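PDB 2OX8: scavenger receptor with C-type lectin type I from Homo sapiens, which binds the Lewis(x) glycan of leukocyte cell surfaces through its C-type lectin carbohydrate-recognition domain. Local coordinates for residues H39-N44 with N125-K130. Numbering follows the deposited sequence.
Sequences HLVFIN and NFICEK. With ZN (zinc ion), chain F.
Glu129 and Phe42 bind the same zinc ion, the glutamate by its carboxylate and the phenylalanine by its carbonyl. Glu129 CB lies 3.7 Å from Val41 CA. With CG anti to the backbone N (chi1 172°) and the chain extended beyond it, the carboxylate is carried alongside the loop that follows strand 39-40, where its CD packs against Val41 CG2. OE1 accepts a hydrogen bond from Phe42 N at 2.8 Å, the donor standing above the carboxylate plane rather than in it. OE2 takes the metal at 1.9 Å, and Phe42 O approaches the zinc ion to 2.1 Å. One carboxylate thus grips both the amide and, through the metal, the carbonyl of Phe42, and Glu48 adds a further ligand. The His39 ring is turned 75° from the carboxylate; its CE1 comes within 3.2 Å of Glu129 OE1, while Phe42 CE1 lies over one ring face. The imidazole is held in this turn by a nearly straight hydrogen bond from His39 ND1 to Leu40 O, 2.8 Å long and in the ring plane.

Behind this site the backbones pair antiparallel over two residues, His39 with Glu129 as a hydrogen-bonded pair and Leu40 with Cys128 as a non-hydrogen-bonded one; Glu129 N bonds His39 O, and Val41 N bonds Ile127 O. Strand 39-40 so joins strand 125-131 of the C-type lectin domain, whose Cys128 is disulfide-bonded to Cys33 of helix 26-35. Val41 CB rests on Ile127 CG2 at 3.7 Å, and Leu40 CD2 meets Phe126 CB. Ile52 of helix 46-55 packs on Val41 and Ile127, Tyr17 of strand 15-19 touches Val41 and Glu129, and Trp63 of strand 62-67 lies against Leu40 and Phe126.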
loop_
_atom_site.group_PDB
_atom_site.type_symbol
_atom_site.label_atom_id
_atom_site.label_comp_id
_atom_site.label_asym_id
_atom_site.label_seq_id
_atom_site.Cartn_x
_atom_site.Cartn_y
_atom_site.Cartn_z
ATOM N N HIS A 39 -2.174 -5.070 -8.783
ATOM C CA HIS A 39 -2.992 -4.478 -7.749
ATOM C C HIS A 39 -2.075 -3.752 -6.804
ATOM O O HIS A 39 -0.881 -4.056 -6.747
ATOM C CB HIS A 39 -3.711 -5.580 -6.979
ATOM C CG HIS A 39 -2.803 -6.690 -6.549
ATOM N ND1 HIS A 39 -1.867 -6.540 -5.545
ATOM C CD2 HIS A 39 -2.643 -7.947 -7.031
ATOM C CE1 HIS A 39 -1.170 -7.655 -5.428
ATOM N NE2 HIS A 39 -1.620 -8.525 -6.320
ATOM N N LEU A 40 -2.628 -2.793 -6.066
ATOM C CA LEU A 40 -1.835 -2.078 -5.098
ATOM C C LEU A 40 -1.137 -3.181 -4.272
ATOM O O LEU A 40 -1.740 -4.212 -3.912
ATOM C CB LEU A 40 -2.747 -1.168 -4.265
ATOM C CG LEU A 40 -3.167 0.139 -4.993
ATOM C CD1 LEU A 40 -4.381 0.766 -4.327
ATOM C CD2 LEU A 40 -1.984 1.130 -5.001
ATOM N N VAL A 41 0.152 -2.964 -4.031
ATOM C CA VAL A 41 1.025 -3.887 -3.331
ATOM C C VAL A 41 0.508 -4.466 -2.003
ATOM O O VAL A 41 -0.177 -3.785 -1.238
ATOM C CB VAL A 41 2.395 -3.197 -3.099
ATOM C CG1 VAL A 41 2.243 -2.074 -2.091
ATOM C CG2 VAL A 41 3.422 -4.180 -2.647
ATOM N N PHE A 42 0.828 -5.737 -1.759
ATOM C CA PHE A 42 0.482 -6.429 -0.513
ATOM C C PHE A 42 1.849 -6.663 0.113
ATOM O O PHE A 42 2.788 -7.075 -0.581
ATOM C CB PHE A 42 -0.147 -7.808 -0.755
ATOM C CG PHE A 42 -1.469 -7.777 -1.443
ATOM C CD1 PHE A 42 -1.904 -8.879 -2.158
ATOM C CD2 PHE A 42 -2.272 -6.640 -1.411
ATOM C CE1 PHE A 42 -3.123 -8.855 -2.846
ATOM C CE2 PHE A 42 -3.491 -6.604 -2.092
ATOM C CZ PHE A 42 -3.913 -7.718 -2.814
ATOM N N ILE A 43 1.984 -6.386 1.404
ATOM C CA ILE A 43 3.266 -6.600 2.077
ATOM C C ILE A 43 3.074 -7.701 3.118
ATOM O O ILE A 43 2.486 -7.466 4.175
ATOM C CB ILE A 43 3.746 -5.301 2.727
ATOM C CG1 ILE A 43 4.002 -4.268 1.627
ATOM C CG2 ILE A 43 4.995 -5.559 3.555
ATOM C CD1 ILE A 43 4.005 -2.860 2.109
ATOM N N ASN A 44 3.563 -8.901 2.814
ATOM C CA ASN A 44 3.364 -10.018 3.714
ATOM C C ASN A 44 4.529 -10.610 4.501
ATOM O O ASN A 44 4.385 -11.665 5.109
ATOM C CB ASN A 44 2.654 -11.125 2.957
ATOM C CG ASN A 44 1.235 -10.757 2.628
ATOM O OD1 ASN A 44 0.443 -10.468 3.518
ATOM N ND2 ASN A 44 0.903 -10.754 1.342
ATOM N N ASN A 125 1.275 8.850 -4.272
ATOM C CA ASN A 125 1.936 8.008 -5.242
ATOM C C ASN A 125 1.510 6.623 -4.799
ATOM O O ASN A 125 1.006 6.462 -3.684
ATOM C CB ASN A 125 3.453 8.165 -5.140
ATOM C CG ASN A 125 3.919 9.583 -5.465
ATOM O OD1 ASN A 125 3.734 10.509 -4.676
ATOM N ND2 ASN A 125 4.511 9.756 -6.636
ATOM N N PHE A 126 1.714 5.624 -5.646
ATOM C CA PHE A 126 1.298 4.278 -5.303
ATOM C C PHE A 126 2.211 3.194 -5.862
ATOM O O PHE A 126 2.960 3.417 -6.814
ATOM C CB PHE A 126 -0.137 4.064 -5.795
ATOM C CG PHE A 126 -0.311 4.301 -7.267
ATOM C CD1 PHE A 126 -0.102 3.283 -8.173
ATOM C CD2 PHE A 126 -0.619 5.573 -7.746
ATOM C CE1 PHE A 126 -0.187 3.517 -9.536
ATOM C CE2 PHE A 126 -0.707 5.819 -9.111
ATOM C CZ PHE A 126 -0.489 4.787 -10.009
ATOM N N ILE A 127 2.132 2.012 -5.258
ATOM C CA ILE A 127 2.944 0.879 -5.670
ATOM C C ILE A 127 2.060 -0.233 -6.234
ATOM O O ILE A 127 1.094 -0.663 -5.598
ATOM C CB ILE A 127 3.763 0.323 -4.465
ATOM C CG1 ILE A 127 4.670 1.417 -3.904
ATOM C CG2 ILE A 127 4.605 -0.873 -4.903
ATOM C CD1 ILE A 127 5.518 0.965 -2.707
ATOM N N CYS A 128 2.379 -0.684 -7.435
ATOM C CA CYS A 128 1.633 -1.764 -8.055
ATOM C C CYS A 128 2.479 -3.036 -7.955
ATOM O O CYS A 128 3.718 -2.995 -7.977
ATOM C CB CYS A 128 1.335 -1.451 -9.515
ATOM S SG CYS A 128 0.160 -0.090 -9.814
ATOM N N GLU A 129 1.806 -4.170 -7.861
ATOM C CA GLU A 129 2.489 -5.431 -7.699
ATOM C C GLU A 129 1.767 -6.536 -8.472
ATOM O O GLU A 129 0.547 -6.475 -8.662
ATOM C CB GLU A 129 2.529 -5.752 -6.201
ATOM C CG GLU A 129 3.048 -7.134 -5.808
ATOM C CD GLU A 129 2.809 -7.457 -4.330
ATOM O OE1 GLU A 129 1.641 -7.425 -3.896
ATOM O OE2 GLU A 129 3.777 -7.750 -3.602
ATOM N N LYS A 130 2.532 -7.516 -8.943
ATOM C CA LYS A 130 1.972 -8.670 -9.642
ATOM C C LYS A 130 2.990 -9.806 -9.597
ATOM O O LYS A 130 4.182 -9.587 -9.794
ATOM C CB LYS A 130 1.597 -8.342 -11.086
ATOM C CG LYS A 130 2.726 -7.834 -11.956
ATOM C CD LYS A 130 2.213 -7.601 -13.376
ATOM C CE LYS A 130 3.134 -6.699 -14.194
ATOM N NZ LYS A 130 2.414 -6.288 -15.439
HETATM ZN ZN ZN F . 3.759 -8.421 -1.866
#